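Local coordinates for protein 4-amino-4-deoxy-L-arabinose transferase or related glycosyltransferases of PMT family (PDB 5EZM) that probably transfers 4-amino-4-deoxy-L-arabinose from a polyprenyl-phosphate carrier to lipid A, as a zinc-binding membrane glycosyltransferase of the GT-C fold, at residues L146-W151 / P351-L356; L297-I302 / V441-M446; L554-V559 / V566-V571. All coordinates share one frame; numbering follows the deposited sequence.

Interaction 1. Residues L146-W151 / P351-L356; sequences LAAPMW and PVIPAL. With MPG ([(Z)-octadec-9-enyl] (2R)-2,3-bis(oxidanyl)propanoate), chain L.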
ATOM      1  N   LEU A 146       9.435  12.165   0.910  1.00 66.94           N
ATOM      2  CA  LEU A 146      10.334  11.180   1.500  1.00 64.85           C
ATOM      3  C   LEU A 146      10.086  11.041   2.997  1.00 64.79           C
ATOM      4  O   LEU A 146       9.982   9.925   3.519  1.00 67.24           O
ATOM      5  CB  LEU A 146      11.788  11.564   1.226  1.00 66.29           C
ATOM      6  CG  LEU A 146      12.848  10.602   1.770  1.00 67.50           C
ATOM      7  CD1 LEU A 146      12.771   9.252   1.070  1.00 66.73           C
ATOM      8  CD2 LEU A 146      14.242  11.195   1.640  1.00 69.04           C
ATOM      9  N   ALA A 147       9.975  12.168   3.706  1.00 63.87           N
ATOM     10  CA  ALA A 147       9.806  12.134   5.154  1.00 60.03           C
ATOM     11  C   ALA A 147       8.395  11.761   5.583  1.00 58.30           C
ATOM     12  O   ALA A 147       8.208  11.319   6.723  1.00 57.08           O
ATOM     13  CB  ALA A 147      10.174  13.487   5.764  1.00 60.20           C
ATOM     14  N   ALA A 148       7.405  11.942   4.715  1.00 58.62           N
ATOM     15  CA  ALA A 148       6.024  11.642   5.067  1.00 56.27           C
ATOM     16  C   ALA A 148       5.884  10.155   5.372  1.00 55.33           C
ATOM     17  O   ALA A 148       6.091   9.325   4.473  1.00 54.50           O
ATOM     18  CB  ALA A 148       5.077  12.046   3.941  1.00 53.79           C
ATOM     19  N   PRO A 149       5.549   9.777   6.608  1.00 55.75           N
ATOM     20  CA  PRO A 149       5.498   8.347   6.946  1.00 54.22           C
ATOM     21  C   PRO A 149       4.438   7.582   6.181  1.00 55.47           C
ATOM     22  O   PRO A 149       4.625   6.389   5.926  1.00 54.62           O
ATOM     23  CB  PRO A 149       5.209   8.358   8.451  1.00 53.26           C
ATOM     24  CG  PRO A 149       4.502   9.638   8.677  1.00 54.63           C
ATOM     25  CD  PRO A 149       5.144  10.622   7.741  1.00 56.47           C
ATOM     26  N   MET A 150       3.326   8.220   5.808  1.00 57.89           N
ATOM     27  CA  MET A 150       2.317   7.506   5.033  1.00 58.88           C
ATOM     28  C   MET A 150       2.847   7.128   3.654  1.00 63.43           C
ATOM     29  O   MET A 150       2.595   6.016   3.171  1.00 69.61           O
ATOM     30  CB  MET A 150       1.047   8.345   4.917  1.00 58.78           C
ATOM     31  CG  MET A 150      -0.036   7.725   4.052  1.00 62.51           C
ATOM     32  SD  MET A 150      -1.677   8.408   4.381  1.00 68.60           S
ATOM     33  CE  MET A 150      -2.153   7.459   5.822  1.00 68.13           C
ATOM     34  N   TRP A 151       3.613   8.018   3.019  1.00 61.46           N
ATOM     35  CA  TRP A 151       4.106   7.719   1.680  1.00 63.16           C
ATOM     36  C   TRP A 151       5.225   6.682   1.712  1.00 71.30           C
ATOM     37  O   TRP A 151       5.282   5.803   0.844  1.00 70.91           O
ATOM     38  CB  TRP A 151       4.580   8.994   0.990  1.00 60.71           C
ATOM     39  CG  TRP A 151       4.824   8.793  -0.472  1.00 59.94           C
ATOM     40  CD1 TRP A 151       6.032   8.690  -1.099  1.00 58.54           C
ATOM     41  CD2 TRP A 151       3.830   8.638  -1.490  1.00 59.97           C
ATOM     42  NE1 TRP A 151       5.851   8.493  -2.447  1.00 56.00           N
ATOM     43  CE2 TRP A 151       4.508   8.458  -2.712  1.00 57.96           C
ATOM     44  CE3 TRP A 151       2.431   8.638  -1.488  1.00 61.14           C
ATOM     45  CZ2 TRP A 151       3.836   8.280  -3.917  1.00 61.11           C
ATOM     46  CZ3 TRP A 151       1.766   8.460  -2.684  1.00 62.03           C
ATOM     47  CH2 TRP A 151       2.468   8.285  -3.884  1.00 62.82           C
ATOM     48  N   PRO A 351      -3.716   8.546  -1.708  1.00 58.98           N
ATOM     49  CA  PRO A 351      -3.570   9.421  -2.888  1.00 59.55           C
ATOM     50  C   PRO A 351      -3.537  10.922  -2.596  1.00 63.94           C
ATOM     51  O   PRO A 351      -3.180  11.690  -3.501  1.00 65.61           O
ATOM     52  CB  PRO A 351      -4.789   9.057  -3.743  1.00 56.15           C
ATOM     53  CG  PRO A 351      -5.029   7.648  -3.432  1.00 54.98           C
ATOM     54  CD  PRO A 351      -4.723   7.498  -1.960  1.00 57.90           C
ATOM     55  N   VAL A 352      -3.888  11.375  -1.390  1.00 65.28           N
ATOM     56  CA  VAL A 352      -3.803  12.806  -1.116  1.00 68.18           C
ATOM     57  C   VAL A 352      -2.381  13.244  -0.790  1.00 67.42           C
ATOM     58  O   VAL A 352      -2.075  14.441  -0.884  1.00 70.44           O
ATOM     59  CB  VAL A 352      -4.738  13.229   0.033  1.00 70.34           C
ATOM     60  CG1 VAL A 352      -6.111  12.612  -0.140  1.00 72.89           C
ATOM     61  CG2 VAL A 352      -4.141  12.864   1.387  1.00 69.33           C
ATOM     62  N   ILE A 353      -1.499  12.308  -0.426  1.00 62.54           N
ATOM     63  CA  ILE A 353      -0.163  12.687   0.041  1.00 61.70           C
ATOM     64  C   ILE A 353       0.654  13.396  -1.034  1.00 66.03           C
ATOM     65  O   ILE A 353       1.258  14.437  -0.728  1.00 68.51           O
ATOM     66  CB  ILE A 353       0.560  11.459   0.622  1.00 58.43           C
ATOM     67  CG1 ILE A 353      -0.240  10.875   1.788  1.00 58.50           C
ATOM     68  CG2 ILE A 353       1.968  11.829   1.074  1.00 55.88           C
ATOM     69  CD1 ILE A 353      -0.422  11.831   2.947  1.00 59.43           C
ATOM     70  N   PRO A 354       0.734  12.905  -2.284  1.00 65.02           N
ATOM     71  CA  PRO A 354       1.533  13.635  -3.290  1.00 63.48           C
ATOM     72  C   PRO A 354       1.139  15.096  -3.426  1.00 63.84           C
ATOM     73  O   PRO A 354       2.012  15.975  -3.418  1.00 62.63           O
ATOM     74  CB  PRO A 354       1.271  12.845  -4.578  1.00 62.09           C
ATOM     75  CG  PRO A 354       0.937  11.487  -4.120  1.00 60.68           C
ATOM     76  CD  PRO A 354       0.173  11.662  -2.847  1.00 61.48           C
ATOM     77  N   ALA A 355      -0.162  15.378  -3.538  1.00 64.67           N
ATOM     78  CA  ALA A 355      -0.624  16.760  -3.608  1.00 67.66           C
ATOM     79  C   ALA A 355      -0.127  17.558  -2.410  1.00 67.40           C
ATOM     80  O   ALA A 355       0.456  18.641  -2.567  1.00 67.19           O
ATOM     81  CB  ALA A 355      -2.150  16.799  -3.691  1.00 69.15           C
ATOM     82  N   LEU A 356      -0.333  17.024  -1.202  1.00 64.42           N
ATOM     83  CA  LEU A 356       0.218  17.646  -0.003  1.00 60.22           C
ATOM     84  C   LEU A 356       1.707  17.914  -0.169  1.00 62.17           C
ATOM     85  O   LEU A 356       2.192  19.011   0.142  1.00 66.74           O
ATOM     86  CB  LEU A 356      -0.035  16.762   1.217  1.00 52.75           C
ATOM     87  CG  LEU A 356      -1.497  16.577   1.622  1.00 49.83           C
ATOM     88  CD1 LEU A 356      -1.595  15.653   2.823  1.00 48.39           C
ATOM     89  CD2 LEU A 356      -2.150  17.921   1.912  1.00 48.48           C
TER
HETATM   90  C5  MPG L 611       3.303   8.885  15.481  1.00 85.00           C
HETATM   91  C6  MPG L 611       2.504   7.828  14.698  1.00 85.41           C
HETATM   92  C7  MPG L 611       2.828   7.808  13.189  1.00 84.12           C
HETATM   93  C8  MPG L 611       1.696   7.130  12.376  1.00 82.45           C
HETATM   94  C9  MPG L 611       2.025   6.961  10.872  1.00 80.31           C
HETATM   95  C10 MPG L 611       0.786   6.502  10.053  1.00 77.59           C
HETATM   96  C11 MPG L 611       1.183   5.763   8.760  1.00 76.99           C
HETATM   97  C12 MPG L 611      -0.069   5.318   7.929  1.00 78.59           C
HETATM   98  C13 MPG L 611       0.316   4.493   6.683  1.00 79.19           C
HETATM   99  C14 MPG L 611      -0.911   3.776   6.037  1.00 78.30           C
HETATM  100  C15 MPG L 611      -0.488   2.723   4.964  1.00 76.87           C
HETATM  101  C16 MPG L 611      -1.662   2.314   4.032  1.00 75.31           C

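Interaction 2. Residues L297-I302 / V441-M446; sequences LPWAGI and VYAMGM. With MPG ([(Z)-octadec-9-enyl] (2R)-2,3-bis(oxidanyl)propanoate), chain O.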
ATOM      1  N   LEU A 297       3.136  13.580   9.482  1.00 65.32           N
ATOM      2  CA  LEU A 297       3.480  14.126  10.794  1.00 65.67           C
ATOM      3  C   LEU A 297       4.660  15.091  10.771  1.00 63.12           C
ATOM      4  O   LEU A 297       4.542  16.180  11.357  1.00 64.08           O
ATOM      5  CB  LEU A 297       3.718  12.975  11.777  1.00 68.20           C
ATOM      6  CG  LEU A 297       3.953  13.360  13.239  1.00 70.73           C
ATOM      7  CD1 LEU A 297       2.757  14.112  13.800  1.00 70.80           C
ATOM      8  CD2 LEU A 297       4.239  12.122  14.063  1.00 72.06           C
ATOM      9  N   PRO A 298       5.804  14.782  10.144  1.00 61.55           N
ATOM     10  CA  PRO A 298       6.927  15.734  10.174  1.00 62.05           C
ATOM     11  C   PRO A 298       6.611  17.096   9.569  1.00 62.29           C
ATOM     12  O   PRO A 298       7.414  18.023   9.736  1.00 62.28           O
ATOM     13  CB  PRO A 298       8.029  15.012   9.381  1.00 61.72           C
ATOM     14  CG  PRO A 298       7.332  13.952   8.609  1.00 59.98           C
ATOM     15  CD  PRO A 298       6.189  13.530   9.468  1.00 60.90           C
ATOM     16  N   TRP A 299       5.475  17.253   8.889  1.00 61.73           N
ATOM     17  CA  TRP A 299       5.075  18.539   8.333  1.00 62.37           C
ATOM     18  C   TRP A 299       3.796  19.074   8.963  1.00 61.77           C
ATOM     19  O   TRP A 299       3.257  20.083   8.488  1.00 63.79           O
ATOM     20  CB  TRP A 299       4.908  18.432   6.813  1.00 64.57           C
ATOM     21  CG  TRP A 299       6.005  17.651   6.138  1.00 67.00           C
ATOM     22  CD1 TRP A 299       5.879  16.460   5.480  1.00 65.22           C
ATOM     23  CD2 TRP A 299       7.394  18.002   6.066  1.00 68.88           C
ATOM     24  NE1 TRP A 299       7.098  16.053   4.999  1.00 64.35           N
ATOM     25  CE2 TRP A 299       8.045  16.980   5.345  1.00 67.26           C
ATOM     26  CE3 TRP A 299       8.148  19.082   6.537  1.00 71.09           C
ATOM     27  CZ2 TRP A 299       9.417  17.004   5.088  1.00 68.24           C
ATOM     28  CZ3 TRP A 299       9.508  19.104   6.280  1.00 72.05           C
ATOM     29  CH2 TRP A 299      10.128  18.073   5.561  1.00 70.84           C
ATOM     30  N   ALA A 300       3.300  18.433  10.027  1.00 59.50           N
ATOM     31  CA  ALA A 300       2.053  18.874  10.644  1.00 61.46           C
ATOM     32  C   ALA A 300       2.131  20.334  11.075  1.00 62.85           C
ATOM     33  O   ALA A 300       1.157  21.085  10.934  1.00 63.17           O
ATOM     34  CB  ALA A 300       1.709  17.979  11.834  1.00 61.41           C
ATOM     35  N   GLY A 301       3.295  20.761  11.572  1.00 63.82           N
ATOM     36  CA  GLY A 301       3.477  22.135  12.004  1.00 64.22           C
ATOM     37  C   GLY A 301       3.268  23.168  10.914  1.00 66.08           C
ATOM     38  O   GLY A 301       2.996  24.332  11.226  1.00 66.84           O
ATOM     39  N   ILE A 302       3.385  22.779   9.644  1.00 66.62           N
ATOM     40  CA  ILE A 302       3.156  23.708   8.544  1.00 70.57           C
ATOM     41  C   ILE A 302       1.833  23.438   7.839  1.00 72.51           C
ATOM     42  O   ILE A 302       1.600  23.971   6.746  1.00 72.09           O
ATOM     43  CB  ILE A 302       4.318  23.707   7.532  1.00 70.21           C
ATOM     44  CG1 ILE A 302       4.392  22.376   6.779  1.00 67.92           C
ATOM     45  CG2 ILE A 302       5.638  24.033   8.219  1.00 69.45           C
ATOM     46  CD1 ILE A 302       5.302  22.411   5.574  1.00 66.48           C
ATOM     47  N   VAL A 441      18.395  17.269   5.765  1.00 72.86           N
ATOM     48  CA  VAL A 441      18.881  16.394   6.828  1.00 68.80           C
ATOM     49  C   VAL A 441      17.735  15.966   7.738  1.00 66.43           C
ATOM     50  O   VAL A 441      17.643  14.801   8.143  1.00 64.23           O
ATOM     51  CB  VAL A 441      19.999  17.099   7.618  1.00 69.25           C
ATOM     52  CG1 VAL A 441      20.432  16.249   8.788  1.00 68.02           C
ATOM     53  CG2 VAL A 441      21.180  17.398   6.706  1.00 70.97           C
ATOM     54  N   TYR A 442      16.843  16.902   8.068  1.00 65.97           N
ATOM     55  CA  TYR A 442      15.693  16.592   8.914  1.00 62.46           C
ATOM     56  C   TYR A 442      14.803  15.533   8.270  1.00 64.71           C
ATOM     57  O   TYR A 442      14.412  14.552   8.917  1.00 63.85           O
ATOM     58  CB  TYR A 442      14.922  17.883   9.188  1.00 58.91           C
ATOM     59  CG  TYR A 442      13.494  17.734   9.660  1.00 57.99           C
ATOM     60  CD1 TYR A 442      13.193  17.680  11.012  1.00 59.13           C
ATOM     61  CD2 TYR A 442      12.443  17.690   8.751  1.00 58.52           C
ATOM     62  CE1 TYR A 442      11.887  17.566  11.448  1.00 60.18           C
ATOM     63  CE2 TYR A 442      11.135  17.575   9.175  1.00 58.82           C
ATOM     64  CZ  TYR A 442      10.864  17.513  10.525  1.00 61.09           C
ATOM     65  OH  TYR A 442       9.563  17.399  10.955  1.00 62.41           O
ATOM     66  N   ALA A 443      14.483  15.707   6.986  1.00 65.67           N
ATOM     67  CA  ALA A 443      13.651  14.736   6.284  1.00 63.03           C
ATOM     68  C   ALA A 443      14.336  13.379   6.191  1.00 61.92           C
ATOM     69  O   ALA A 443      13.677  12.338   6.297  1.00 61.63           O
ATOM     70  CB  ALA A 443      13.303  15.252   4.888  1.00 64.08           C
ATOM     71  N   MET A 444      15.657  13.367   5.981  1.00 61.18           N
ATOM     72  CA  MET A 444      16.384  12.100   5.977  1.00 59.75           C
ATOM     73  C   MET A 444      16.298  11.413   7.336  1.00 59.50           C
ATOM     74  O   MET A 444      16.095  10.192   7.416  1.00 56.80           O
ATOM     75  CB  MET A 444      17.842  12.331   5.583  1.00 60.89           C
ATOM     76  CG  MET A 444      18.728  11.107   5.734  1.00 63.06           C
ATOM     77  SD  MET A 444      18.272   9.753   4.634  1.00 64.60           S
ATOM     78  CE  MET A 444      18.771  10.405   3.042  1.00 64.65           C
ATOM     79  N   GLY A 445      16.438  12.182   8.417  1.00 60.00           N
ATOM     80  CA  GLY A 445      16.298  11.606   9.743  1.00 62.15           C
ATOM     81  C   GLY A 445      14.916  11.034   9.983  1.00 64.25           C
ATOM     82  O   GLY A 445      14.773   9.940  10.533  1.00 63.55           O
ATOM     83  N   MET A 446      13.877  11.764   9.566  1.00 66.75           N
ATOM     84  CA  MET A 446      12.512  11.266   9.709  1.00 63.94           C
ATOM     85  C   MET A 446      12.313   9.984   8.915  1.00 62.50           C
ATOM     86  O   MET A 446      11.751   9.007   9.422  1.00 60.75           O
ATOM     87  CB  MET A 446      11.515  12.334   9.261  1.00 65.09           C
ATOM     88  CG  MET A 446      11.405  13.496  10.214  1.00 70.23           C
ATOM     89  SD  MET A 446      10.786  12.943  11.808  1.00 75.20           S
ATOM     90  CE  MET A 446      11.708  14.014  12.897  1.00 78.01           C
TER
HETATM   91  C2  MPG O 614      -2.357  20.889  12.537  1.00 86.01           C
HETATM   92  C3  MPG O 614      -1.661  21.713  13.616  1.00 85.77           C
HETATM   93  C4  MPG O 614      -0.721  22.753  13.026  1.00 85.16           C
HETATM   94  C5  MPG O 614      -0.086  23.669  14.085  1.00 84.18           C
HETATM   95  C6  MPG O 614       0.554  24.922  13.465  1.00 83.92           C
HETATM   96  C7  MPG O 614       0.877  25.995  14.522  1.00 84.96           C
HETATM   97  C8  MPG O 614       1.071  27.401  13.905  1.00 84.98           C
HETATM   98  C1  MPG O 614      -3.397  19.921  13.106  1.00 85.34           C

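Interaction 3. Residues L554-V559 / V566-V571; sequences LSMYVV and VVVANV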
ATOM      1  N   LEU A 554     -12.911 -35.798  14.770  1.00 85.07           N
ATOM      2  CA  LEU A 554     -11.951 -36.541  13.968  1.00 85.20           C
ATOM      3  C   LEU A 554     -10.567 -36.432  14.588  1.00 81.92           C
ATOM      4  O   LEU A 554     -10.164 -35.360  15.049  1.00 78.80           O
ATOM      5  CB  LEU A 554     -11.932 -36.044  12.510  1.00 84.15           C
ATOM      6  CG  LEU A 554     -11.867 -34.544  12.212  1.00 81.58           C
ATOM      7  CD1 LEU A 554     -10.444 -34.051  12.178  1.00 80.99           C
ATOM      8  CD2 LEU A 554     -12.545 -34.242  10.897  1.00 81.74           C
ATOM      9  N   SER A 555      -9.853 -37.555  14.606  1.00 82.59           N
ATOM     10  CA  SER A 555      -8.492 -37.584  15.121  1.00 79.73           C
ATOM     11  C   SER A 555      -7.536 -37.073  14.053  1.00 75.85           C
ATOM     12  O   SER A 555      -7.603 -37.491  12.891  1.00 72.23           O
ATOM     13  CB  SER A 555      -8.107 -38.998  15.556  1.00 82.69           C
ATOM     14  OG  SER A 555      -8.029 -39.877  14.449  1.00 82.72           O
ATOM     15  N   MET A 556      -6.651 -36.163  14.448  1.00 75.72           N
ATOM     16  CA  MET A 556      -5.722 -35.525  13.532  1.00 74.50           C
ATOM     17  C   MET A 556      -4.365 -35.398  14.203  1.00 75.12           C
ATOM     18  O   MET A 556      -4.280 -35.129  15.405  1.00 77.45           O
ATOM     19  CB  MET A 556      -6.241 -34.151  13.100  1.00 71.88           C
ATOM     20  CG  MET A 556      -7.073 -33.467  14.163  1.00 71.49           C
ATOM     21  SD  MET A 556      -7.991 -32.042  13.555  1.00 68.30           S
ATOM     22  CE  MET A 556      -8.997 -31.691  14.995  1.00 68.25           C
ATOM     23  N   TYR A 557      -3.311 -35.594  13.418  1.00 72.95           N
ATOM     24  CA  TYR A 557      -1.942 -35.579  13.913  1.00 72.22           C
ATOM     25  C   TYR A 557      -1.298 -34.243  13.570  1.00 67.36           C
ATOM     26  O   TYR A 557      -1.303 -33.825  12.407  1.00 65.70           O
ATOM     27  CB  TYR A 557      -1.152 -36.745  13.319  1.00 76.93           C
ATOM     28  CG  TYR A 557      -1.823 -38.078  13.571  1.00 82.18           C
ATOM     29  CD1 TYR A 557      -1.515 -38.833  14.696  1.00 85.63           C
ATOM     30  CD2 TYR A 557      -2.788 -38.567  12.698  1.00 82.06           C
ATOM     31  CE1 TYR A 557      -2.138 -40.043  14.934  1.00 88.95           C
ATOM     32  CE2 TYR A 557      -3.416 -39.774  12.930  1.00 84.69           C
ATOM     33  CZ  TYR A 557      -3.088 -40.507  14.048  1.00 89.03           C
ATOM     34  OH  TYR A 557      -3.712 -41.710  14.280  1.00 94.26           O
ATOM     35  N   VAL A 558      -0.757 -33.575  14.584  1.00 65.16           N
ATOM     36  CA  VAL A 558      -0.298 -32.197  14.444  1.00 64.77           C
ATOM     37  C   VAL A 558       1.031 -32.170  13.698  1.00 65.57           C
ATOM     38  O   VAL A 558       2.011 -32.786  14.131  1.00 68.51           O
ATOM     39  CB  VAL A 558      -0.168 -31.520  15.814  1.00 66.11           C
ATOM     40  CG1 VAL A 558       0.160 -30.054  15.642  1.00 62.85           C
ATOM     41  CG2 VAL A 558      -1.445 -31.707  16.625  1.00 67.56           C
ATOM     42  N   VAL A 559       1.071 -31.445  12.584  1.00 62.73           N
ATOM     43  CA  VAL A 559       2.313 -31.272  11.837  1.00 61.63           C
ATOM     44  C   VAL A 559       3.109 -30.088  12.362  1.00 60.00           C
ATOM     45  O   VAL A 559       4.312 -30.197  12.612  1.00 60.98           O
ATOM     46  CB  VAL A 559       2.020 -31.121  10.329  1.00 60.68           C
ATOM     47  CG1 VAL A 559       3.324 -31.067   9.544  1.00 62.07           C
ATOM     48  CG2 VAL A 559       1.143 -32.257   9.838  1.00 61.25           C
ATOM     49  N   VAL A 566      -2.854 -24.012  13.610  1.00 65.93           N
ATOM     50  CA  VAL A 566      -2.503 -25.411  13.815  1.00 63.56           C
ATOM     51  C   VAL A 566      -2.572 -26.093  12.457  1.00 62.44           C
ATOM     52  O   VAL A 566      -3.551 -25.916  11.718  1.00 65.27           O
ATOM     53  CB  VAL A 566      -3.449 -26.097  14.819  1.00 62.16           C
ATOM     54  CG1 VAL A 566      -2.996 -27.525  15.094  1.00 63.02           C
ATOM     55  CG2 VAL A 566      -3.546 -25.296  16.105  1.00 62.11           C
ATOM     56  N   VAL A 567      -1.532 -26.854  12.125  1.00 58.07           N
ATOM     57  CA  VAL A 567      -1.418 -27.535  10.840  1.00 57.55           C
ATOM     58  C   VAL A 567      -1.312 -29.027  11.108  1.00 61.33           C
ATOM     59  O   VAL A 567      -0.358 -29.482  11.759  1.00 64.73           O
ATOM     60  CB  VAL A 567      -0.211 -27.038  10.030  1.00 56.12           C
ATOM     61  CG1 VAL A 567      -0.160 -27.741   8.680  1.00 54.15           C
ATOM     62  CG2 VAL A 567      -0.277 -25.527   9.856  1.00 56.02           C
ATOM     63  N   VAL A 568      -2.277 -29.787  10.588  1.00 59.54           N
ATOM     64  CA  VAL A 568      -2.442 -31.196  10.915  1.00 58.13           C
ATOM     65  C   VAL A 568      -2.453 -32.023   9.634  1.00 57.63           C
ATOM     66  O   VAL A 568      -2.543 -31.497   8.523  1.00 55.28           O
ATOM     67  CB  VAL A 568      -3.729 -31.449  11.724  1.00 56.48           C
ATOM     68  CG1 VAL A 568      -3.727 -30.618  12.998  1.00 58.30           C
ATOM     69  CG2 VAL A 568      -4.946 -31.124  10.878  1.00 52.90           C
ATOM     70  N   ALA A 569      -2.362 -33.341   9.813  1.00 60.41           N
ATOM     71  CA  ALA A 569      -2.494 -34.308   8.731  1.00 61.64           C
ATOM     72  C   ALA A 569      -3.430 -35.427   9.173  1.00 62.17           C
ATOM     73  O   ALA A 569      -3.663 -35.632  10.368  1.00 59.87           O
ATOM     74  CB  ALA A 569      -1.136 -34.886   8.317  1.00 62.51           C
ATOM     75  N   ASN A 570      -3.986 -36.143   8.195  1.00 65.58           N
ATOM     76  CA  ASN A 570      -4.920 -37.228   8.476  1.00 70.96           C
ATOM     77  C   ASN A 570      -4.260 -38.599   8.475  1.00 73.03           C
ATOM     78  O   ASN A 570      -4.951 -39.603   8.671  1.00 74.56           O
ATOM     79  CB  ASN A 570      -6.087 -37.216   7.478  1.00 71.79           C
ATOM     80  CG  ASN A 570      -5.640 -37.380   6.042  1.00 71.01           C
ATOM     81  OD1 ASN A 570      -4.453 -37.275   5.726  1.00 71.51           O
ATOM     82  ND2 ASN A 570      -6.600 -37.622   5.155  1.00 69.55           N
ATOM     83  N   VAL A 571      -2.950 -38.667   8.258  1.00 73.82           N
ATOM     84  CA  VAL A 571      -2.188 -39.897   8.407  1.00 78.55           C
ATOM     85  C   VAL A 571      -1.009 -39.613   9.329  1.00 79.75           C
ATOM     86  O   VAL A 571      -0.401 -38.539   9.263  1.00 76.94           O
ATOM     87  CB  VAL A 571      -1.718 -40.454   7.046  1.00 80.62           C
ATOM     88  CG1 VAL A 571      -2.916 -40.810   6.182  1.00 82.43           C
ATOM     89  CG2 VAL A 571      -0.844 -39.455   6.330  1.00 77.78           C
TER

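Interaction 1. Residues L146-W151 / P351-L356
Ile-353 is the hub here: it projects from helix 352-365 into the angle between Met-150 and Trp-151, and its two branches do different work. With chi1 at -59°, CG2 stands anti to its backbone N and slides past the tryptophan, reaching Trp-151 CB at 3.9 Å. The longer branch turns the other way, so that Ile-353 CG1 lies 3.9 Å from Met-150 SD, the two side chains crossing obliquely. Met-150 runs out anti to its backbone N and then bends at chi3 (-82°), which carries its methyl off the isoleucine and onto the bound lipid, with Met-150 CE 3.7 Å from MPG C12. Trp-151 swings its indole across Pro-354 at about a right angle; the benzo corner does the touching, Trp-151 CZ3 lying 3.5 Å from Pro-354 CG. Its pyrrole N-H points elsewhere, satisfied by the carbonyl of Gly-118, and that bond helps fix the rotation of the ring. Ala-148 adds its methyl, with CB 4.2 Å from Ile-353 CG2. It sits at the break where helix 135-147 stops and helix 149-155 starts, at the N-cap position of the second. The contact is wholly apolar and buried: a broken helix, predicted to span the membrane, packed against a second predicted span, with a lipid-facing methionine at the border, within the membrane domain of a GT-C glycosyltransferase.

Interaction 2. Residues L297-I302 / V441-M446
Tyr-442 holds CG anti to its backbone N (chi1 161°), which sends the ring straight out from helix 435-456, while Trp-299 has CG anti to its carbonyl carbon (chi1 -43°), so the indole swings back toward that helix. The phenol therefore arrives tip first at the backbone of the opposing turn, and Tyr-442 OH donates to Pro-298 O over 2.5 Å, in the carbonyl plane and on a lone pair. On the way its flank passes the indole: Tyr-442 CE2 is 3.7 Å from Trp-299 CZ3. The pair is an offset edge-to-face stack, the tyrosine edge turned to the tryptophan face with the planes at 61°. What is joined here is a 3-10 turn, residues 297-301, between helices 288-295 and 303-310, and a long helix of the GT-C membrane domain. Pro-298 CB also meets Met-446 CG at 3.8 Å, and that CG lies over one face of the phenol ring, toward its rim. An alanine in place of Tyr-442 removes the donor to Pro-298 O and the edge set against the indole, and would probably loosen the turn from the helix. Trp-299 NE1 is bonded to the carbonyl of Ala-144, and Trp-372 meets the tyrosine edge-to-face. On the far side of the turn, Ala-300 O approaches MPG C4 at 3.3 Å, where a lipid chain runs alongside.

Interaction 3. Residues L554-V559 / V566-V571
A beta hairpin closes here, with strand 557-561 pairing antiparallel with strand 566-569; the axes of 557-559 and 566-569 stand at 124°. Tyr-557 and Ala-569 form the hydrogen-bonded pair, linked both ways, Tyr-557 N to Ala-569 O at 3.1 Å and Ala-569 N to Tyr-557 O at 2.8 Å. Both bonds are fairly straight and lie in the carbonyl planes. Two residues on, Val-559 N reaches Val-567 O over 2.6 Å, and this bond is more bent, 140° at the hydrogen. Between them Val-558 and Val-568 make the non-hydrogen-bonded pair, whose side chains share one face of the sheet.

Met-556 and Val-568 pack closely on that face. Val-568 puts CG1 anti to its carbonyl carbon and CG2 in the crowded position between backbone N and carbonyl carbon, so its flank comes against the methionine, Val-568 CB to Met-556 CB at 3.9 Å. The rest of the methionine chain is extended and leads off toward the helices. Val-558 CG1 meets Val-566 CG1 at 4.1 Å. Val-559 is packed just as closely, lying over the backbone of Val-567 and Val-568 with its CG2 3.8 Å from Ala-569 CB. The looser, solvent side is the end at Asn-570 and Val-571, where the partly exposed ring of Tyr-557 lies along the Ala-569 to Val-571 backbone, with Tyr-557 CD2 3.8 Å from Ala-569 O at the ring's edge.

In the sheet of the C-terminal domain, 557-561 is an outermost strand, while 566-569 lies inside and pairs on its other side with strand 539-542. Asn-570 fastens the end of the hairpin through bonds to Trp-532, Gln-536 and Ala-538. Helices 525-534 and 544-550 pack over the face of Met-556 and Val-568, through Trp-532 and Tyr-547.

Overall arrangement
From the N terminus, residues 146-151 come first, at a break within one predicted transmembrane span, and interaction 1 closes a loop of about 200 residues when 351-356 arrives. Before that loop is closed, 297-302 has already passed, and it waits for 441-446 to complete interaction 2. The two loops therefore cross rather than nest. They also touch in space, their centres about 12 Å apart: Ala-147 of interaction 1 packs on Trp-299 and Ala-443 of interaction 2, so four parts of the membrane domain are knitted together. Interaction 3 follows in series, a local hairpin in the C-terminal domain, its nearest atoms about 32 Å from interaction 1.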